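Local coordinates for putative C39-like peptidase (Bacillus anthracis, PDB 3ERV), which is of unproven function but probably hydrolyses peptide bonds as a membrane-associated cysteine peptidase of the C39-like family, at residues P38-L43 / E51-A56; K68-N73 / K117-N122; P111-A116 / Q219-V224; V181-D186 / Y191-L196. All coordinates share one frame; numbering follows the deposited sequence.

Contact 1: residues P38-L43 / E51-A56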
loop_
_atom_site.group_PDB
_atom_site.type_symbol
_atom_site.label_atom_id
_atom_site.label_comp_id
_atom_site.label_asym_id
_atom_site.label_seq_id
_atom_site.Cartn_x
_atom_site.Cartn_y
_atom_site.Cartn_z
ATOM N N PRO A 38 1.036 -2.069 -14.917
ATOM C CA PRO A 38 2.469 -2.419 -15.037
ATOM C C PRO A 38 2.982 -3.210 -13.818
ATOM O O PRO A 38 2.459 -3.084 -12.738
ATOM C CB PRO A 38 3.175 -1.036 -15.112
ATOM C CG PRO A 38 2.179 -0.104 -15.552
ATOM C CD PRO A 38 0.779 -0.629 -15.110
ATOM N N PHE A 39 4.002 -4.043 -14.009
ATOM C CA PHE A 39 4.501 -4.873 -12.934
ATOM C C PHE A 39 5.893 -4.369 -12.591
ATOM O O PHE A 39 6.755 -4.279 -13.463
ATOM C CB PHE A 39 4.477 -6.380 -13.360
ATOM C CG PHE A 39 5.375 -7.285 -12.526
ATOM C CD1 PHE A 39 4.940 -7.837 -11.361
ATOM C CD2 PHE A 39 6.671 -7.592 -12.965
ATOM C CE1 PHE A 39 5.798 -8.677 -10.599
ATOM C CE2 PHE A 39 7.521 -8.425 -12.226
ATOM C CZ PHE A 39 7.079 -8.965 -11.038
ATOM N N ILE A 40 6.093 -4.037 -11.312
ATOM C CA ILE A 40 7.407 -3.656 -10.748
ATOM C C ILE A 40 7.709 -4.436 -9.442
ATOM O O ILE A 40 6.805 -4.747 -8.646
ATOM C CB ILE A 40 7.476 -2.125 -10.449
ATOM C CG1 ILE A 40 6.920 -1.329 -11.641
ATOM C CG2 ILE A 40 8.959 -1.691 -10.179
ATOM C CD1 ILE A 40 6.703 0.180 -11.375
ATOM N N GLN A 41 8.989 -4.745 -9.234
ATOM C CA GLN A 41 9.456 -5.410 -8.035
ATOM C C GLN A 41 10.208 -4.371 -7.203
ATOM O O GLN A 41 10.930 -3.576 -7.786
ATOM C CB GLN A 41 10.407 -6.560 -8.424
ATOM C CG GLN A 41 9.660 -7.799 -8.984
ATOM C CD GLN A 41 8.651 -8.408 -7.983
ATOM O OE1 GLN A 41 8.975 -9.379 -7.263
ATOM N NE2 GLN A 41 7.409 -7.841 -7.936
ATOM N N GLN A 42 10.057 -4.385 -5.864
ATOM C CA GLN A 42 10.825 -3.454 -5.027
ATOM C C GLN A 42 12.332 -3.787 -4.998
ATOM O O GLN A 42 13.170 -2.871 -5.002
ATOM C CB GLN A 42 10.254 -3.362 -3.603
ATOM C CG GLN A 42 10.318 -4.671 -2.758
ATOM C CD GLN A 42 9.473 -4.569 -1.490
ATOM O OE1 GLN A 42 8.262 -4.538 -1.550
ATOM N NE2 GLN A 42 10.125 -4.503 -0.338
ATOM N N LEU A 43 12.667 -5.085 -4.976
ATOM C CA LEU A 43 14.073 -5.512 -4.915
ATOM C C LEU A 43 14.625 -5.523 -6.295
ATOM O O LEU A 43 13.877 -5.688 -7.242
ATOM C CB LEU A 43 14.214 -6.936 -4.333
ATOM C CG LEU A 43 13.686 -7.109 -2.930
ATOM C CD1 LEU A 43 13.569 -8.599 -2.559
ATOM C CD2 LEU A 43 14.599 -6.348 -1.953
ATOM N N GLU A 51 5.354 -0.040 -0.339
ATOM C CA GLU A 51 4.408 1.073 -0.582
ATOM C C GLU A 51 4.726 1.977 -1.779
ATOM O O GLU A 51 3.835 2.291 -2.619
ATOM C CB GLU A 51 4.271 1.930 0.682
ATOM C CG GLU A 51 3.950 1.143 1.948
ATOM C CD GLU A 51 5.130 0.791 2.861
ATOM O OE1 GLU A 51 6.297 0.797 2.415
ATOM O OE2 GLU A 51 4.869 0.430 4.058
ATOM N N VAL A 52 5.972 2.426 -1.876
ATOM C CA VAL A 52 6.304 3.310 -2.994
ATOM C C VAL A 52 6.299 2.547 -4.332
ATOM O O VAL A 52 6.056 3.135 -5.396
ATOM C CB VAL A 52 7.636 4.106 -2.809
ATOM C CG1 VAL A 52 7.578 5.047 -1.565
ATOM C CG2 VAL A 52 8.909 3.189 -2.788
ATOM N N THR A 53 6.601 1.256 -4.285
ATOM C CA THR A 53 6.630 0.461 -5.520
ATOM C C THR A 53 5.215 0.207 -6.050
ATOM O O THR A 53 5.008 0.295 -7.267
ATOM C CB THR A 53 7.435 -0.867 -5.344
ATOM O OG1 THR A 53 8.771 -0.556 -4.923
ATOM C CG2 THR A 53 7.528 -1.619 -6.658
ATOM N N SER A 54 4.256 -0.116 -5.149
ATOM C CA SER A 54 2.821 -0.221 -5.492
ATOM C C SER A 54 2.247 1.115 -6.010
ATOM O O SER A 54 1.466 1.174 -6.986
ATOM C CB SER A 54 1.994 -0.654 -4.264
ATOM O OG SER A 54 2.361 -1.974 -3.783
ATOM N N LEU A 55 2.628 2.180 -5.321
ATOM C CA LEU A 55 2.274 3.489 -5.750
ATOM C C LEU A 55 2.837 3.770 -7.151
ATOM O O LEU A 55 2.120 4.310 -7.970
ATOM C CB LEU A 55 2.716 4.570 -4.736
ATOM C CG LEU A 55 2.227 5.973 -5.184
ATOM C CD1 LEU A 55 0.674 6.062 -5.201
ATOM C CD2 LEU A 55 2.861 7.107 -4.301
ATOM N N ALA A 56 4.086 3.385 -7.426
ATOM C CA ALA A 56 4.647 3.569 -8.756
ATOM C C ALA A 56 3.841 2.883 -9.887
ATOM O O ALA A 56 3.464 3.515 -10.886
ATOM C CB ALA A 56 6.162 3.173 -8.781
#

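Contact 2: residues K68-N73 / K117-N122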
loop_
_atom_site.group_PDB
_atom_site.type_symbol
_atom_site.label_atom_id
_atom_site.label_comp_id
_atom_site.label_asym_id
_atom_site.label_seq_id
_atom_site.Cartn_x
_atom_site.Cartn_y
_atom_site.Cartn_z
ATOM N N LYS A 68 9.954 3.910 -9.009
ATOM C CA LYS A 68 9.991 3.663 -7.589
ATOM C C LYS A 68 11.118 4.407 -6.841
ATOM O O LYS A 68 10.951 4.702 -5.664
ATOM C CB LYS A 68 10.098 2.164 -7.326
ATOM C CG LYS A 68 11.507 1.589 -7.555
ATOM C CD LYS A 68 11.447 0.029 -7.673
ATOM C CE LYS A 68 12.848 -0.548 -7.606
ATOM N NZ LYS A 68 12.966 -1.883 -8.228
ATOM N N MET A 69 12.256 4.675 -7.493
ATOM C CA MET A 69 13.371 5.363 -6.838
ATOM C C MET A 69 13.051 6.836 -6.576
ATOM O O MET A 69 13.430 7.418 -5.544
ATOM C CB MET A 69 14.680 5.242 -7.670
ATOM C CG MET A 69 15.122 3.746 -7.990
ATOM S SD MET A 69 15.355 2.830 -6.454
ATOM C CE MET A 69 16.500 3.960 -5.607
ATOM N N LYS A 70 12.368 7.472 -7.517
ATOM C CA LYS A 70 11.985 8.864 -7.298
ATOM C C LYS A 70 10.969 8.938 -6.157
ATOM O O LYS A 70 11.029 9.800 -5.296
ATOM C CB LYS A 70 11.417 9.483 -8.595
ATOM C CG LYS A 70 11.031 10.962 -8.445
ATOM C CD LYS A 70 11.489 11.757 -9.711
ATOM C CE LYS A 70 11.078 13.241 -9.714
ATOM N NZ LYS A 70 9.594 13.428 -9.791
ATOM N N LEU A 71 10.035 7.999 -6.133
ATOM C CA LEU A 71 9.010 7.999 -5.096
ATOM C C LEU A 71 9.626 7.693 -3.721
ATOM O O LEU A 71 9.173 8.234 -2.670
ATOM C CB LEU A 71 7.891 6.980 -5.418
ATOM C CG LEU A 71 7.109 7.328 -6.702
ATOM C CD1 LEU A 71 6.056 6.259 -6.933
ATOM C CD2 LEU A 71 6.430 8.711 -6.595
ATOM N N ALA A 72 10.628 6.810 -3.736
ATOM C CA ALA A 72 11.335 6.470 -2.506
ATOM C C ALA A 72 12.076 7.684 -1.924
ATOM O O ALA A 72 12.199 7.815 -0.700
ATOM C CB ALA A 72 12.291 5.349 -2.736
ATOM N N ASN A 73 12.589 8.565 -2.778
ATOM C CA ASN A 73 13.232 9.733 -2.255
ATOM C C ASN A 73 12.208 10.770 -1.799
ATOM O O ASN A 73 12.455 11.518 -0.860
ATOM C CB ASN A 73 14.186 10.335 -3.288
ATOM C CG ASN A 73 14.952 11.496 -2.724
ATOM O OD1 ASN A 73 14.985 12.556 -3.300
ATOM N ND2 ASN A 73 15.560 11.292 -1.562
ATOM N N LYS A 117 -0.834 12.666 -4.518
ATOM C CA LYS A 117 -1.337 13.999 -4.900
ATOM C C LYS A 117 -0.300 14.893 -5.579
ATOM O O LYS A 117 -0.662 15.730 -6.377
ATOM C CB LYS A 117 -1.849 14.731 -3.663
ATOM C CG LYS A 117 -3.084 14.164 -3.083
ATOM C CD LYS A 117 -4.057 15.320 -2.823
ATOM C CE LYS A 117 -5.022 15.452 -3.972
ATOM N NZ LYS A 117 -5.640 16.830 -3.963
ATOM N N LYS A 118 0.981 14.717 -5.260
ATOM C CA LYS A 118 2.023 15.455 -5.930
ATOM C C LYS A 118 1.886 15.213 -7.440
ATOM O O LYS A 118 2.057 16.125 -8.266
ATOM C CB LYS A 118 3.415 15.004 -5.460
ATOM C CG LYS A 118 4.547 15.873 -6.007
ATOM C CD LYS A 118 5.966 15.285 -5.803
ATOM C CE LYS A 118 7.023 16.098 -6.564
ATOM N NZ LYS A 118 7.339 15.460 -7.888
ATOM N N TYR A 119 1.565 13.975 -7.798
ATOM C CA TYR A 119 1.557 13.584 -9.200
ATOM C C TYR A 119 0.149 13.628 -9.826
ATOM O O TYR A 119 0.025 13.770 -11.034
ATOM C CB TYR A 119 2.137 12.170 -9.343
ATOM C CG TYR A 119 3.596 12.153 -9.129
ATOM C CD1 TYR A 119 4.472 12.368 -10.193
ATOM C CD2 TYR A 119 4.129 11.990 -7.848
ATOM C CE1 TYR A 119 5.811 12.389 -9.970
ATOM C CE2 TYR A 119 5.469 12.007 -7.639
ATOM C CZ TYR A 119 6.292 12.200 -8.692
ATOM O OH TYR A 119 7.628 12.216 -8.464
ATOM N N LEU A 120 -0.879 13.469 -9.007
ATOM C CA LEU A 120 -2.271 13.531 -9.464
ATOM C C LEU A 120 -3.094 14.502 -8.565
ATOM O O LEU A 120 -4.017 14.079 -7.836
ATOM C CB LEU A 120 -2.887 12.132 -9.426
ATOM C CG LEU A 120 -2.282 11.045 -10.340
ATOM C CD1 LEU A 120 -2.897 9.669 -9.966
ATOM C CD2 LEU A 120 -2.498 11.363 -11.817
ATOM N N PRO A 121 -2.733 15.798 -8.585
ATOM C CA PRO A 121 -3.353 16.734 -7.621
ATOM C C PRO A 121 -4.863 16.770 -7.706
ATOM O O PRO A 121 -5.540 16.978 -6.693
ATOM C CB PRO A 121 -2.751 18.090 -7.984
ATOM C CG PRO A 121 -2.112 17.910 -9.351
ATOM C CD PRO A 121 -1.720 16.448 -9.431
ATOM N N ASN A 122 -5.403 16.500 -8.883
ATOM C CA ASN A 122 -6.849 16.573 -9.032
ATOM C C ASN A 122 -7.574 15.239 -9.187
ATOM O O ASN A 122 -8.806 15.223 -9.283
ATOM C CB ASN A 122 -7.136 17.501 -10.204
ATOM C CG ASN A 122 -6.509 18.861 -9.971
ATOM O OD1 ASN A 122 -6.717 19.448 -8.897
ATOM N ND2 ASN A 122 -5.666 19.325 -10.906
#

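Contact 3: residues P111-A116 / Q219-V224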
loop_
_atom_site.group_PDB
_atom_site.type_symbol
_atom_site.label_atom_id
_atom_site.label_comp_id
_atom_site.label_asym_id
_atom_site.label_seq_id
_atom_site.Cartn_x
_atom_site.Cartn_y
_atom_site.Cartn_z
ATOM N N PRO A 111 0.572 9.929 4.413
ATOM C CA PRO A 111 1.789 10.378 3.721
ATOM C C PRO A 111 1.824 9.751 2.328
ATOM O O PRO A 111 2.229 10.370 1.353
ATOM C CB PRO A 111 2.927 9.792 4.607
ATOM C CG PRO A 111 2.244 9.542 5.993
ATOM C CD PRO A 111 0.853 9.117 5.606
ATOM N N LEU A 112 1.376 8.507 2.234
ATOM C CA LEU A 112 1.390 7.878 0.946
ATOM C C LEU A 112 0.429 8.613 -0.013
ATOM O O LEU A 112 0.759 8.804 -1.190
ATOM C CB LEU A 112 1.063 6.393 1.071
ATOM C CG LEU A 112 1.412 5.508 -0.128
ATOM C CD1 LEU A 112 2.883 5.647 -0.612
ATOM C CD2 LEU A 112 1.069 4.018 0.226
ATOM N N PHE A 113 -0.748 9.001 0.492
ATOM C CA PHE A 113 -1.700 9.827 -0.262
ATOM C C PHE A 113 -1.125 11.202 -0.668
ATOM O O PHE A 113 -1.306 11.664 -1.800
ATOM C CB PHE A 113 -2.992 10.024 0.539
ATOM C CG PHE A 113 -4.014 10.914 -0.155
ATOM C CD1 PHE A 113 -4.597 10.526 -1.367
ATOM C CD2 PHE A 113 -4.375 12.139 0.393
ATOM C CE1 PHE A 113 -5.542 11.304 -2.003
ATOM C CE2 PHE A 113 -5.327 12.954 -0.256
ATOM C CZ PHE A 113 -5.906 12.523 -1.467
ATOM N N GLN A 114 -0.420 11.852 0.239
ATOM C CA GLN A 114 0.186 13.115 -0.112
ATOM C C GLN A 114 1.140 12.953 -1.291
ATOM O O GLN A 114 1.223 13.831 -2.147
ATOM C CB GLN A 114 0.937 13.736 1.074
ATOM C CG GLN A 114 0.030 14.269 2.123
ATOM C CD GLN A 114 -1.077 15.164 1.540
ATOM O OE1 GLN A 114 -2.267 14.919 1.766
ATOM N NE2 GLN A 114 -0.686 16.192 0.769
ATOM N N LEU A 115 1.859 11.830 -1.340
ATOM C CA LEU A 115 2.810 11.648 -2.413
ATOM C C LEU A 115 2.021 11.460 -3.703
ATOM O O LEU A 115 2.426 11.967 -4.747
ATOM C CB LEU A 115 3.749 10.449 -2.152
ATOM C CG LEU A 115 4.864 10.122 -3.175
ATOM C CD1 LEU A 115 5.647 11.385 -3.603
ATOM C CD2 LEU A 115 5.824 9.090 -2.603
ATOM N N ALA A 116 0.916 10.705 -3.629
ATOM C CA ALA A 116 0.111 10.451 -4.827
ATOM C C ALA A 116 -0.411 11.777 -5.417
ATOM O O ALA A 116 -0.473 11.952 -6.650
ATOM C CB ALA A 116 -1.098 9.510 -4.511
ATOM N N GLN A 219 -6.855 0.645 4.904
ATOM C CA GLN A 219 -6.096 1.713 4.268
ATOM C C GLN A 219 -5.991 1.488 2.753
ATOM O O GLN A 219 -5.582 0.405 2.311
ATOM C CB GLN A 219 -4.724 1.833 4.856
ATOM C CG GLN A 219 -4.620 1.705 6.385
ATOM C CD GLN A 219 -3.205 2.041 6.822
ATOM O OE1 GLN A 219 -2.619 2.970 6.279
ATOM N NE2 GLN A 219 -2.635 1.282 7.769
ATOM N N ALA A 220 -6.362 2.501 1.966
ATOM C CA ALA A 220 -6.361 2.346 0.496
ATOM C C ALA A 220 -6.282 3.650 -0.233
ATOM O O ALA A 220 -6.897 4.618 0.166
ATOM C CB ALA A 220 -7.574 1.595 0.031
ATOM N N ILE A 221 -5.494 3.673 -1.303
ATOM C CA ILE A 221 -5.302 4.873 -2.122
ATOM C C ILE A 221 -5.643 4.514 -3.581
ATOM O O ILE A 221 -5.244 3.464 -4.088
ATOM C CB ILE A 221 -3.834 5.378 -2.106
ATOM C CG1 ILE A 221 -3.345 5.758 -0.698
ATOM C CG2 ILE A 221 -3.603 6.513 -3.132
ATOM C CD1 ILE A 221 -4.252 6.695 -0.031
ATOM N N SER A 222 -6.337 5.400 -4.271
ATOM C CA SER A 222 -6.537 5.192 -5.701
ATOM C C SER A 222 -6.565 6.539 -6.416
ATOM O O SER A 222 -6.001 7.529 -5.916
ATOM C CB SER A 222 -7.822 4.382 -5.973
ATOM O OG SER A 222 -7.928 4.040 -7.363
ATOM N N TYR A 223 -7.200 6.586 -7.582
ATOM C CA TYR A 223 -7.424 7.859 -8.234
ATOM C C TYR A 223 -8.726 7.737 -9.045
ATOM O O TYR A 223 -9.273 6.638 -9.221
ATOM C CB TYR A 223 -6.220 8.230 -9.139
ATOM C CG TYR A 223 -6.015 7.192 -10.252
ATOM C CD1 TYR A 223 -6.514 7.401 -11.545
ATOM C CD2 TYR A 223 -5.379 5.968 -9.985
ATOM C CE1 TYR A 223 -6.352 6.428 -12.548
ATOM C CE2 TYR A 223 -5.204 4.999 -10.967
ATOM C CZ TYR A 223 -5.687 5.225 -12.249
ATOM O OH TYR A 223 -5.513 4.240 -13.239
ATOM N N VAL A 224 -9.218 8.863 -9.557
ATOM C CA VAL A 224 -10.397 8.820 -10.411
ATOM C C VAL A 224 -10.084 9.263 -11.857
ATOM O O VAL A 224 -9.148 10.052 -12.108
ATOM C CB VAL A 224 -11.573 9.626 -9.785
ATOM C CG1 VAL A 224 -12.015 8.962 -8.475
ATOM C CG2 VAL A 224 -11.165 11.079 -9.539
#

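Contact 4: residues V181-D186 / Y191-L196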
loop_
_atom_site.group_PDB
_atom_site.type_symbol
_atom_site.label_atom_id
_atom_site.label_comp_id
_atom_site.label_asym_id
_atom_site.label_seq_id
_atom_site.Cartn_x
_atom_site.Cartn_y
_atom_site.Cartn_z
ATOM N N VAL A 181 -0.959 -3.804 -4.940
ATOM C CA VAL A 181 -1.961 -3.168 -5.783
ATOM C C VAL A 181 -3.047 -4.173 -6.055
ATOM O O VAL A 181 -2.751 -5.264 -6.573
ATOM C CB VAL A 181 -1.381 -2.677 -7.176
ATOM C CG1 VAL A 181 -2.445 -1.864 -7.942
ATOM C CG2 VAL A 181 -0.060 -1.865 -6.976
ATOM N N LEU A 182 -4.278 -3.801 -5.706
ATOM C CA LEU A 182 -5.480 -4.552 -6.058
ATOM C C LEU A 182 -5.855 -4.293 -7.508
ATOM O O LEU A 182 -6.175 -3.155 -7.903
ATOM C CB LEU A 182 -6.654 -4.177 -5.144
ATOM C CG LEU A 182 -8.021 -4.833 -5.465
ATOM C CD1 LEU A 182 -7.994 -6.350 -5.263
ATOM C CD2 LEU A 182 -9.137 -4.215 -4.641
ATOM N N ILE A 183 -5.799 -5.329 -8.324
ATOM C CA ILE A 183 -6.037 -5.122 -9.714
ATOM C C ILE A 183 -7.202 -5.944 -10.254
ATOM O O ILE A 183 -7.510 -5.876 -11.456
ATOM C CB ILE A 183 -4.786 -5.431 -10.569
ATOM C CG1 ILE A 183 -4.476 -6.946 -10.590
ATOM C CG2 ILE A 183 -3.550 -4.501 -10.173
ATOM C CD1 ILE A 183 -3.466 -7.320 -11.738
ATOM N N GLY A 184 -7.852 -6.711 -9.391
ATOM C CA GLY A 184 -8.928 -7.573 -9.877
ATOM C C GLY A 184 -9.604 -8.412 -8.807
ATOM O O GLY A 184 -9.122 -8.497 -7.678
ATOM N N TYR A 185 -10.728 -9.026 -9.160
ATOM C CA TYR A 185 -11.458 -9.895 -8.224
ATOM C C TYR A 185 -12.390 -10.851 -8.956
ATOM O O TYR A 185 -12.887 -10.552 -10.047
ATOM C CB TYR A 185 -12.287 -9.050 -7.249
ATOM C CG TYR A 185 -13.315 -8.171 -7.922
ATOM C CD1 TYR A 185 -14.645 -8.594 -8.082
ATOM C CD2 TYR A 185 -12.964 -6.904 -8.413
ATOM C CE1 TYR A 185 -15.601 -7.777 -8.705
ATOM C CE2 TYR A 185 -13.899 -6.094 -9.026
ATOM C CZ TYR A 185 -15.222 -6.528 -9.180
ATOM O OH TYR A 185 -16.144 -5.693 -9.818
ATOM N N ASP A 186 -12.611 -12.014 -8.354
ATOM C CA ASP A 186 -13.752 -12.859 -8.743
ATOM C C ASP A 186 -14.486 -13.323 -7.476
ATOM O O ASP A 186 -14.261 -12.783 -6.389
ATOM C CB ASP A 186 -13.367 -14.011 -9.706
ATOM C CG ASP A 186 -12.357 -14.971 -9.120
ATOM O OD1 ASP A 186 -12.371 -15.163 -7.889
ATOM O OD2 ASP A 186 -11.540 -15.543 -9.880
ATOM N N TYR A 191 -7.080 -10.462 -7.127
ATOM C CA TYR A 191 -5.892 -10.520 -7.958
ATOM C C TYR A 191 -5.027 -9.283 -7.663
ATOM O O TYR A 191 -5.535 -8.152 -7.647
ATOM C CB TYR A 191 -6.315 -10.577 -9.436
ATOM C CG TYR A 191 -7.115 -11.827 -9.736
ATOM C CD1 TYR A 191 -6.482 -12.982 -10.192
ATOM C CD2 TYR A 191 -8.494 -11.859 -9.544
ATOM C CE1 TYR A 191 -7.204 -14.145 -10.448
ATOM C CE2 TYR A 191 -9.236 -13.020 -9.796
ATOM C CZ TYR A 191 -8.583 -14.155 -10.248
ATOM O OH TYR A 191 -9.297 -15.306 -10.510
ATOM N N ILE A 192 -3.740 -9.490 -7.403
ATOM C CA ILE A 192 -2.901 -8.374 -7.008
ATOM C C ILE A 192 -1.602 -8.288 -7.801
ATOM O O ILE A 192 -1.182 -9.260 -8.452
ATOM C CB ILE A 192 -2.565 -8.448 -5.506
ATOM C CG1 ILE A 192 -1.716 -9.696 -5.229
ATOM C CG2 ILE A 192 -3.857 -8.431 -4.652
ATOM C CD1 ILE A 192 -1.368 -9.889 -3.777
ATOM N N ARG A 193 -0.977 -7.107 -7.736
ATOM C CA ARG A 193 0.462 -6.935 -8.025
ATOM C C ARG A 193 1.188 -6.817 -6.681
ATOM O O ARG A 193 0.922 -5.905 -5.884
ATOM C CB ARG A 193 0.720 -5.670 -8.870
ATOM C CG ARG A 193 0.221 -5.757 -10.291
ATOM C CD ARG A 193 1.219 -6.366 -11.268
ATOM N NE ARG A 193 0.615 -6.232 -12.593
ATOM C CZ ARG A 193 -0.021 -7.190 -13.250
ATOM N NH1 ARG A 193 -0.089 -8.427 -12.725
ATOM N NH2 ARG A 193 -0.571 -6.906 -14.443
ATOM N N ASP A 194 2.087 -7.755 -6.420
ATOM C CA ASP A 194 2.838 -7.781 -5.179
ATOM C C ASP A 194 4.318 -7.495 -5.467
ATOM O O ASP A 194 4.998 -8.332 -6.096
ATOM C CB ASP A 194 2.679 -9.165 -4.559
ATOM C CG ASP A 194 3.300 -9.264 -3.195
ATOM O OD1 ASP A 194 4.334 -8.594 -2.933
ATOM O OD2 ASP A 194 2.716 -10.014 -2.380
ATOM N N PRO A 195 4.824 -6.323 -5.007
ATOM C CA PRO A 195 6.186 -5.879 -5.322
ATOM C C PRO A 195 7.283 -6.808 -4.778
ATOM O O PRO A 195 8.443 -6.657 -5.146
ATOM C CB PRO A 195 6.285 -4.470 -4.686
ATOM C CG PRO A 195 5.174 -4.403 -3.675
ATOM C CD PRO A 195 4.106 -5.388 -4.100
ATOM N N LEU A 196 6.909 -7.762 -3.927
ATOM C CA LEU A 196 7.824 -8.802 -3.479
ATOM C C LEU A 196 7.632 -10.172 -4.143
ATOM O O LEU A 196 8.333 -11.111 -3.797
ATOM C CB LEU A 196 7.694 -9.003 -1.989
ATOM C CG LEU A 196 8.502 -8.023 -1.127
ATOM C CD1 LEU A 196 8.173 -8.278 0.346
ATOM C CD2 LEU A 196 9.991 -8.178 -1.399
#

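Contact 1: residues P38-L43 / E51-A56
Ile-40 starts the contact, with its side chain lying over helix 50-61. Its CG2 stands anti to the backbone N (chi1 -46° to CG1) and meets the methyl CG2 of Thr-53 at 3.8 Å. The other branch runs on extended, and its tip CD1 stops 4.0 Å from Ala-56 CB. Ile-40 thus spans one turn of the helix. Met-57 and Gln-60 of the same helix also touch it. The CB of Gln-41 points away from the helix. Its NE2 donates to Asp-194 O and also to Ile-40 O at 3.2 Å, from above the carbonyl plane. At Gln-42 the loop comes closest to the helix, with Gln-42 CA 5.8 Å from Thr-53 CA. Gln-42 CB packs on Thr-53 OG1 at 3.4 Å. That hydroxyl is hydrogen-bonded to Gly-49 O, one turn back, so its polar need is met within the helix region. The methyl of Thr-53 is left for the loop. Gln-42 itself touches Cys-50, which with His-178 and Asp-194 probably forms a catalytic triad. A loop laid along the first turns of a helix whose N-terminal end carries the presumed nucleophilic cysteine is consistent with the active-site region of a papain-like (clan CA) peptidase.

Contact 2: residues K68-N73 / K117-N122
Lys-70 leaves its helix with CG trans to the backbone N (chi1 -178°), which sends the chain toward Tyr-119. Bends at chi2 and at chi4 (-66°) then bring the ammonium to the phenol. Tyr-119 has its CG anti to its own carbonyl carbon (chi1 -72°), and the ring reaches across to the side of helix 68-74. Lys-70 NZ comes in at the ring edge, near its plane, and donates to Tyr-119 OH at 2.7 Å. The aliphatic part of the lysine follows the same oxygen, with CG 3.6 Å from Tyr-119 OH. Lys-118 reaches that oxygen too. Its NZ makes a weak hydrogen bond of 3.3 Å to Tyr-119 OH. The ammonium groups of Lys-70 and Lys-118 are then 3.6 Å apart, NZ to NZ. Glu-74, just beyond 68-73, lies among these groups. Its OE2 forms a salt bridge with Lys-70 and a long, weak ion pair with Lys-118, while its OE1 is hydrogen-bonded to Tyr-119 OH. This carboxylate probably offsets much of the charge of the two lysines. Deeper in, Leu-71 gives the contact an apolar floor. Its CD2 approaches Tyr-119 CE2 obliquely, at 3.6 Å. The polar cluster therefore lies toward the surface and the leucine toward the core. The contact joins helix 68-74 to the C-terminal end of helix 109-119. Helix 50-61 packs beside both: Leu-71 touches its Val-52 and Ala-56, and Leu-120 touches its Leu-59. Ile-64, in the loop between helices 50-61 and 68-74, lies against Tyr-119.

Contact 3: residues P111-A116 / Q219-V224
A helix laid on a face of the central antiparallel sheet defines this contact. Helix 109-119 packs against strand 220-223, which is hydrogen-bonded between strands 124-126 and 145-150. Such helix-on-sheet layering fits the papain-like fold expected of a C39-like peptidase. Ile-221 is the residue through which the strand meets the helix. Its CB points at the helix, and its two branches reach different helix residues. CG2 stands anti to the backbone N, and CG1 is anti to the carbonyl carbon (chi1 -61°). This splay puts the CD1 end beside Phe-113 and the CG2 methyl beside Ala-116, which lies one turn further along the helix. The backbones are close here, with Phe-113 CA 6.4 Å from Ile-221 CA. The side chains of Phe-113 and Ile-221 cross at about a right angle. Phe-113 CD1 is farther from Ile-221 CD1, at 4.1 Å, than Phe-113 CB is; the isoleucine meets mainly the root of the side chain. The Phe-113 side chain also touches Ala-124 and Asp-126 of strand 124-126. Ala-116 also touches Leu-55 of helix 50-61. Leu-112 and Leu-115 touch that helix too, at Glu-51 and Leu-55. Helix 109-119 thus lies beside helix 50-61, and both pack on the sheet. Ala-116 CB stands 4.1 Å from Ile-221 CG2. The tightest approach is Ile-221 CD1 to Phe-113 CB, at 3.6 Å.

Contact 4: residues V181-D186 / Y191-L196
Val-181 and Arg-193 pair through both of their backbone polar groups. Val-181 N donates to Arg-193 O at 3.0 Å, and Arg-193 N returns a bond to Val-181 O at 2.8 Å. Ile-192 CA adds a CA-H...O contact to the same Val-181 O. Further on, Tyr-191 O takes the N-H of Ile-183 at 2.9 Å. Tyr-191 N donates to Gly-184 O, also at 2.9 Å, from well above the carbonyl plane. Ile-183 and Gly-184 thus both face Tyr-191, a classic beta bulge in the hairpin of strands 177-185 and 189-193. Gly-184 has no side chain to meet Tyr-191 CB. The Tyr-191 ring lies with its edge toward Gly-184 and Tyr-185. Tyr-191 OH is modelled as donating to Asp-186 OD2, but the 2.3 Å is too short to be trusted as a length. The carboxylate and ring planes are 89° apart. Asp-186 OD1 accepts from Ser-189 N, at the start of the second strand. Ile-183 CD1 sits over one face of the Arg-193 guanidinium, toward its rim, 3.7 Å from NH1. The polar ends of that group go elsewhere: NH2 to Val-37 O, and NH1 weakly to Leu-200 O. Asp-194 OD1 accepts Leu-196 N at 2.9 Å, an Asx turn, and is also hydrogen-bonded to His-178 NE2.

How the contacts relate
Contact 1 is the hub. It touches the other three, with centres 12 Å from contacts 2 and 4 and 14 Å from contact 3. Lys-68 NZ ties contact 2 to it, 2.7 Å from Gln-41 O. Gln-42 N ties contact 4 to it, 2.9 Å from Pro-195 O. Leu-55 packs on Leu-112, Leu-115 and Ala-116 of contact 3. Contacts 2 and 3 share helix 109-119, and their centres are 10 Å apart. Contacts 3 and 4 both reach the large antiparallel sheet without touching. Of the putative triad, Asp-194 belongs to contact 4 and Cys-50 directly precedes 51-56 of contact 1. Contact 2 lies farthest from contact 4, about 20 Å between centres.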